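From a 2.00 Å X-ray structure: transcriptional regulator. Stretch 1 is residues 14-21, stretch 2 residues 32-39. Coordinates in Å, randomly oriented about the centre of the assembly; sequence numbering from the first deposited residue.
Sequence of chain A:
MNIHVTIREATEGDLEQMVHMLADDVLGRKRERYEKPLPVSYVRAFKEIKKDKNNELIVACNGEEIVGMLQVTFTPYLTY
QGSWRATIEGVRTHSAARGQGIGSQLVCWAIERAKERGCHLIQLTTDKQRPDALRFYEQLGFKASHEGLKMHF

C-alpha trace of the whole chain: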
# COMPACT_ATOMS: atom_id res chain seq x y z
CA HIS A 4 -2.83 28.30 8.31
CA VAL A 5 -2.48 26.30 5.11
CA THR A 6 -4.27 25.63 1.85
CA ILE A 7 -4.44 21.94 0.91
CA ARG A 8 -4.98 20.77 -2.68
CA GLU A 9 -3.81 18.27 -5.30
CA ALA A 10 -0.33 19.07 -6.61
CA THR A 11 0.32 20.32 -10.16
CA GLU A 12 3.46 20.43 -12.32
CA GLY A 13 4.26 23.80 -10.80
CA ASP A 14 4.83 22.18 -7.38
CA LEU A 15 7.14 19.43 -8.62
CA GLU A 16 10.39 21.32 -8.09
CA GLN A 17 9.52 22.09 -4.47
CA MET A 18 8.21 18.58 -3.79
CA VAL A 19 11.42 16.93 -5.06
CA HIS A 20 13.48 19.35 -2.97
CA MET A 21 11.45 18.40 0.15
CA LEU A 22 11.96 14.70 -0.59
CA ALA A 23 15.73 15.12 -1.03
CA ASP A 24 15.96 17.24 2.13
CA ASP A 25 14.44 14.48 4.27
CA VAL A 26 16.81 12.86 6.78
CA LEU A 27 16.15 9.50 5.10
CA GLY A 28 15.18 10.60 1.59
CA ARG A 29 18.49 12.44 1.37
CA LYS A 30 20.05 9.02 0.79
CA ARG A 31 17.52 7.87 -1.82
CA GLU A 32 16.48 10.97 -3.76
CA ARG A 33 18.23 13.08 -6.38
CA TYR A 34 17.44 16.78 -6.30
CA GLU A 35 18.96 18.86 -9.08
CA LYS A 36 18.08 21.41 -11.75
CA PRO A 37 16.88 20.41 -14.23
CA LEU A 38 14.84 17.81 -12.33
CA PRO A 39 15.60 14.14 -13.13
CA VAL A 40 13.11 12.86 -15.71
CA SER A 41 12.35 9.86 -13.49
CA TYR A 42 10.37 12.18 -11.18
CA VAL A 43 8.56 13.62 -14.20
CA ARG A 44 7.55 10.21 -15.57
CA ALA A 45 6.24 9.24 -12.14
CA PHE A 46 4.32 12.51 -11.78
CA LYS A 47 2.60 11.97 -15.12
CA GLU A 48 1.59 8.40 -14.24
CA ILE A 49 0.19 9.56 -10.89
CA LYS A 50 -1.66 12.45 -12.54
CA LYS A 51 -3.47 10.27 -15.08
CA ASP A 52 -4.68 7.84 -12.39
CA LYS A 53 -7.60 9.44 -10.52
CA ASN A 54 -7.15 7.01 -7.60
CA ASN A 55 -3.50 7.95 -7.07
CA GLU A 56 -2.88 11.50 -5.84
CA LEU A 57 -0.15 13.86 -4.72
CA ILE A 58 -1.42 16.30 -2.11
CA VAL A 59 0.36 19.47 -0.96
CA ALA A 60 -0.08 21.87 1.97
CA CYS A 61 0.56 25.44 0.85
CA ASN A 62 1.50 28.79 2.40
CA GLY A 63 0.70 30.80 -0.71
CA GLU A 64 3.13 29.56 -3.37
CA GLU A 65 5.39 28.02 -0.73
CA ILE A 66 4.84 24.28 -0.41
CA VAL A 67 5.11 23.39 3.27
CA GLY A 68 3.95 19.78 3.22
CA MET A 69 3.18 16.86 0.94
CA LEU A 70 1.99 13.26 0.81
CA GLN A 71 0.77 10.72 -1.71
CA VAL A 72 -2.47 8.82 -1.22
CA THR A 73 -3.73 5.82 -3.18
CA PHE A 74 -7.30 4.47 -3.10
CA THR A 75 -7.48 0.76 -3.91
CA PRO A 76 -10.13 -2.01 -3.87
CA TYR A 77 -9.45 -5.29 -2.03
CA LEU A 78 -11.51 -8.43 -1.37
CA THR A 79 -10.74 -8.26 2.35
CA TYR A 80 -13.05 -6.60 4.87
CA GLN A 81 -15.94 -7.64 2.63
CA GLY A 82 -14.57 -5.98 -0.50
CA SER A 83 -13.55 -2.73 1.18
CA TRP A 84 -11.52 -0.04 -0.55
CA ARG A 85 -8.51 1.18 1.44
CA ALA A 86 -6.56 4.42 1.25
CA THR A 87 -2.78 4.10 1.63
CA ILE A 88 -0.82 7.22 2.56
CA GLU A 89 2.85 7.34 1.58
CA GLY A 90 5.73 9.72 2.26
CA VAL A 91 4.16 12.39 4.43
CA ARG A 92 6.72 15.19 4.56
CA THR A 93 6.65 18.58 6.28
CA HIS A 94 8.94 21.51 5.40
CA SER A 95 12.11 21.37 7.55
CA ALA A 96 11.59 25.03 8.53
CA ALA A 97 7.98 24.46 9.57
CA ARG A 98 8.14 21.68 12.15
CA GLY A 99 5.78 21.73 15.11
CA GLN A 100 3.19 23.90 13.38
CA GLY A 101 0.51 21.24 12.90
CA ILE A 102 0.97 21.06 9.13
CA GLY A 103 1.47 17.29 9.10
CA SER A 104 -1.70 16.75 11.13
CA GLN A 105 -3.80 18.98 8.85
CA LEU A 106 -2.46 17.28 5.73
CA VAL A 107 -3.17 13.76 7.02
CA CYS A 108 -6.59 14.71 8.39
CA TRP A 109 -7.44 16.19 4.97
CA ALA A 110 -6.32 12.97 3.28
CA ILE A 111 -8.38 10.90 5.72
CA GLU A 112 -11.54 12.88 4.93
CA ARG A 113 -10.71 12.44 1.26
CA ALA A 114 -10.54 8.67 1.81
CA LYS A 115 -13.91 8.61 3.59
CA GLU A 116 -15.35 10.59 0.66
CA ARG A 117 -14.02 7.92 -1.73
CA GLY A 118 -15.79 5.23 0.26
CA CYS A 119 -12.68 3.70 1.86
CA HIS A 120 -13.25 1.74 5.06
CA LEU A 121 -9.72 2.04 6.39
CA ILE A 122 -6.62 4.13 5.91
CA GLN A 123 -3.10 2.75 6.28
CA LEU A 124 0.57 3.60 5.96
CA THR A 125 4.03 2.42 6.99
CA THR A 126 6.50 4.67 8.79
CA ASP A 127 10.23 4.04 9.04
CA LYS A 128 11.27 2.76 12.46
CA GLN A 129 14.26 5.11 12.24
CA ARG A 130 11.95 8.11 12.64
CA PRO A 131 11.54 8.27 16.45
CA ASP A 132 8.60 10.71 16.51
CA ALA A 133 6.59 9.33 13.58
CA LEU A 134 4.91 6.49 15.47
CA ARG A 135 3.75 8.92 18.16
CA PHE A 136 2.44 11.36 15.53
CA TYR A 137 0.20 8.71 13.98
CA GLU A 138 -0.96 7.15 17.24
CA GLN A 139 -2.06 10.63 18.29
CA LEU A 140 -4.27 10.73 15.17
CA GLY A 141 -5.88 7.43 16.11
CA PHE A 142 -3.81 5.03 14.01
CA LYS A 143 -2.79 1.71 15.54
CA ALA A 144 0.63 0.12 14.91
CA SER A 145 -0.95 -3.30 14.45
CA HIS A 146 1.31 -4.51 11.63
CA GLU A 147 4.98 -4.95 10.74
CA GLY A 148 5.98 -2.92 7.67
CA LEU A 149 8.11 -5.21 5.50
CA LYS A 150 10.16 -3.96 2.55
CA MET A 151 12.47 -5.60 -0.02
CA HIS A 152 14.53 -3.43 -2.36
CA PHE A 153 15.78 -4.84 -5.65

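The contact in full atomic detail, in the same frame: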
# COMPACT_ATOMS: atom_id res chain seq x y z
N ASP A 14 4.37 22.50 -8.74
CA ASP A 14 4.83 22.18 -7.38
C ASP A 14 5.95 21.15 -7.38
O ASP A 14 6.62 20.94 -6.36
CB ASP A 14 3.69 21.60 -6.54
CG ASP A 14 2.45 22.47 -6.55
OD1 ASP A 14 2.58 23.69 -6.37
OD2 ASP A 14 1.34 21.92 -6.72
N LEU A 15 6.15 20.50 -8.52
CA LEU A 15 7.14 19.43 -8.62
C LEU A 15 8.53 19.76 -8.13
O LEU A 15 9.13 18.97 -7.40
CB LEU A 15 7.22 18.90 -10.06
CG LEU A 15 7.99 17.59 -10.21
CD1 LEU A 15 7.40 16.51 -9.30
CD2 LEU A 15 7.93 17.13 -11.66
N GLU A 16 9.05 20.92 -8.52
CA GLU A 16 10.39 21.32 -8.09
C GLU A 16 10.49 21.38 -6.57
O GLU A 16 11.45 20.85 -5.98
CB GLU A 16 10.75 22.67 -8.72
CG GLU A 16 12.18 23.15 -8.47
CD GLU A 16 12.33 23.90 -7.16
OE1 GLU A 16 11.43 24.70 -6.84
OE2 GLU A 16 13.35 23.72 -6.47
N GLN A 17 9.51 22.00 -5.93
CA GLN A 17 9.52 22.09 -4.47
C GLN A 17 9.31 20.73 -3.81
O GLN A 17 9.91 20.45 -2.78
CB GLN A 17 8.47 23.08 -3.97
CG GLN A 17 8.78 24.53 -4.31
CD GLN A 17 7.75 25.48 -3.76
OE1 GLN A 17 7.61 25.64 -2.54
NE2 GLN A 17 7.00 26.12 -4.65
N MET A 18 8.45 19.89 -4.38
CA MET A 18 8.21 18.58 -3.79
C MET A 18 9.48 17.73 -3.81
O MET A 18 9.83 17.10 -2.80
CB MET A 18 7.07 17.84 -4.52
CG MET A 18 5.66 18.41 -4.26
SD MET A 18 4.29 17.31 -4.82
CE MET A 18 4.51 17.39 -6.57
N VAL A 19 10.18 17.71 -4.94
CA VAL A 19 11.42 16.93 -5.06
C VAL A 19 12.45 17.45 -4.06
O VAL A 19 13.15 16.66 -3.41
CB VAL A 19 12.02 17.01 -6.49
CG1 VAL A 19 13.35 16.24 -6.54
CG2 VAL A 19 11.04 16.42 -7.49
N HIS A 20 12.54 18.77 -3.92
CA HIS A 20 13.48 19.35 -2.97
C HIS A 20 13.16 18.87 -1.54
O HIS A 20 14.07 18.50 -0.78
CB HIS A 20 13.43 20.88 -3.03
CG HIS A 20 14.52 21.55 -2.25
ND1 HIS A 20 15.85 21.42 -2.57
CD2 HIS A 20 14.48 22.33 -1.15
CE1 HIS A 20 16.59 22.09 -1.70
NE2 HIS A 20 15.77 22.66 -0.83
N MET A 21 11.88 18.85 -1.18
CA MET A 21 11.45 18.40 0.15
C MET A 21 11.83 16.94 0.35
O MET A 21 12.33 16.55 1.41
CB MET A 21 9.93 18.60 0.31
CG MET A 21 9.41 18.47 1.76
SD MET A 21 7.67 19.00 2.00
CE MET A 21 7.77 20.72 1.62
N GLU A 32 16.93 10.05 -2.72
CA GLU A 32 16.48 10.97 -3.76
C GLU A 32 17.61 11.66 -4.52
O GLU A 32 18.78 11.55 -4.16
CB GLU A 32 15.56 12.03 -3.15
CG GLU A 32 14.40 11.46 -2.34
CD GLU A 32 13.49 10.55 -3.15
OE1 GLU A 32 13.49 10.64 -4.40
OE2 GLU A 32 12.77 9.75 -2.54
N ARG A 33 17.25 12.37 -5.58
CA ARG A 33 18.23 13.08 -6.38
C ARG A 33 17.65 14.43 -6.79
O ARG A 33 16.97 14.55 -7.80
CB ARG A 33 18.58 12.28 -7.63
CG ARG A 33 19.69 12.90 -8.48
CD ARG A 33 19.83 12.18 -9.82
NE ARG A 33 19.94 10.73 -9.65
CZ ARG A 33 20.92 10.13 -8.98
NH1 ARG A 33 21.88 10.85 -8.42
NH2 ARG A 33 20.93 8.81 -8.88
N TYR A 34 17.92 15.45 -5.98
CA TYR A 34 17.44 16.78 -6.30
C TYR A 34 18.49 17.52 -7.11
O TYR A 34 19.66 17.57 -6.72
CB TYR A 34 17.15 17.59 -5.04
CG TYR A 34 16.78 19.02 -5.35
CD1 TYR A 34 15.53 19.35 -5.89
CD2 TYR A 34 17.68 20.06 -5.12
CE1 TYR A 34 15.20 20.67 -6.20
CE2 TYR A 34 17.36 21.38 -5.43
CZ TYR A 34 16.12 21.68 -5.96
OH TYR A 34 15.79 22.98 -6.25
N GLU A 35 18.07 18.08 -8.24
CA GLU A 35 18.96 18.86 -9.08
C GLU A 35 18.12 19.62 -10.10
O GLU A 35 16.93 19.35 -10.26
CB GLU A 35 20.00 17.96 -9.76
CG GLU A 35 19.46 16.94 -10.74
CD GLU A 35 20.48 15.86 -11.07
OE1 GLU A 35 20.35 15.21 -12.12
OE2 GLU A 35 21.41 15.65 -10.26
N LYS A 36 18.74 20.61 -10.74
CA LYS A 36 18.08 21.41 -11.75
C LYS A 36 18.90 21.30 -13.03
O LYS A 36 20.09 21.62 -13.04
CB LYS A 36 18.03 22.88 -11.33
CG LYS A 36 17.35 23.14 -10.00
CD LYS A 36 17.43 24.62 -9.65
CE LYS A 36 16.77 24.91 -8.32
NZ LYS A 36 16.74 26.37 -8.04
N PRO A 37 18.28 20.83 -14.13
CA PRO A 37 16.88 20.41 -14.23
C PRO A 37 16.56 19.16 -13.41
O PRO A 37 17.45 18.39 -13.06
CB PRO A 37 16.71 20.18 -15.73
CG PRO A 37 18.06 19.67 -16.13
CD PRO A 37 18.98 20.63 -15.41
N LEU A 38 15.29 18.97 -13.10
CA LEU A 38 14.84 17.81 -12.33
C LEU A 38 15.03 16.52 -13.12
O LEU A 38 14.84 16.50 -14.34
CB LEU A 38 13.36 17.97 -11.96
CG LEU A 38 12.95 19.17 -11.11
CD1 LEU A 38 11.43 19.29 -11.09
CD2 LEU A 38 13.50 19.01 -9.70
N PRO A 39 15.41 15.42 -12.45
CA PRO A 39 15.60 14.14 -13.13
C PRO A 39 14.28 13.71 -13.77
O PRO A 39 13.23 13.81 -13.14
CB PRO A 39 16.03 13.20 -12.00
CG PRO A 39 16.76 14.12 -11.06
CD PRO A 39 15.86 15.34 -11.04

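Most of stretch 1 is helical, through Met-21, and the helix continues later in the chain. Its turns are held by regular backbone bonds, such as Val-19 N to Leu-15 O at 3.0 Å and His-20 N to Glu-16 O at 3.1 Å. Stretch 2 has no regular secondary structure. It runs along the helix in the opposite direction as an irregular strap. Between Tyr-34 and Leu-38 it bulges outward, through a cis peptide bond before Pro-37, so Tyr-34 CA and Leu-38 CA are only 6.7 Å apart. His-20 CA lies 5.8 Å from Tyr-34 CA, and Glu-16 CA lies 7.1 Å from Leu-38 CA. The strap is therefore closer at the Tyr-34 end. Together the two sides bury 388 Å².

No backbone hydrogen bond joins the stretches. Side chains make the contact. Tyr-34 and Leu-38 are the main bumps of the strap, and both point their CA-to-CB bonds toward the helix. Glu-35, between them, points away.

Leu-38 settles against the surface formed by Leu-15, Glu-16 and Val-19. Its two methyls spread over this surface. CD1 lies 3.9 Å from Leu-15 CG and 3.8 Å from Glu-16 CA, so it packs against the helix backbone as well as a side chain. CD2 lies 4.1 Å from Val-19 CB. These are apolar contacts, at van der Waals distances.

Val-19 is the bump offered by the helix. It points toward the strap and fills the space between Leu-38 and Tyr-34. Its CG1 approaches Tyr-34 CD1 at 3.9 Å, at the edge of the ring and near its plane. The same methyl is 4.2 Å from Arg-33 O.

The Tyr-34 ring lies across the helix between Glu-16, Val-19 and His-20. His-20 covers one face. The imidazole turns an edge to that face, with ring centroids 4.4 Å apart and planes at 66°. The closest atoms are His-20 ND1 and Tyr-34 CE2, at 3.2 Å. His-20 CB also sits over this face, 4.0 Å from the Tyr-34 ring centroid, in a CH-pi contact. The aromatic ring thus has His-20 over a face and Val-19 at its edge.

The far end of the ring is fixed by a hydrogen bond. Tyr-34 OH donates to Glu-16 OE2 at 2.6 Å, a short distance suited to a phenol and a carboxylate. The CA-to-CB bond of Glu-16 points sideways, but the end of its side chain comes nearer the strap. Lys-36 also brings its end closer. Its NZ is 4.6 Å from Glu-16 OE2, beyond a salt bridge, although the opposite charges can still attract.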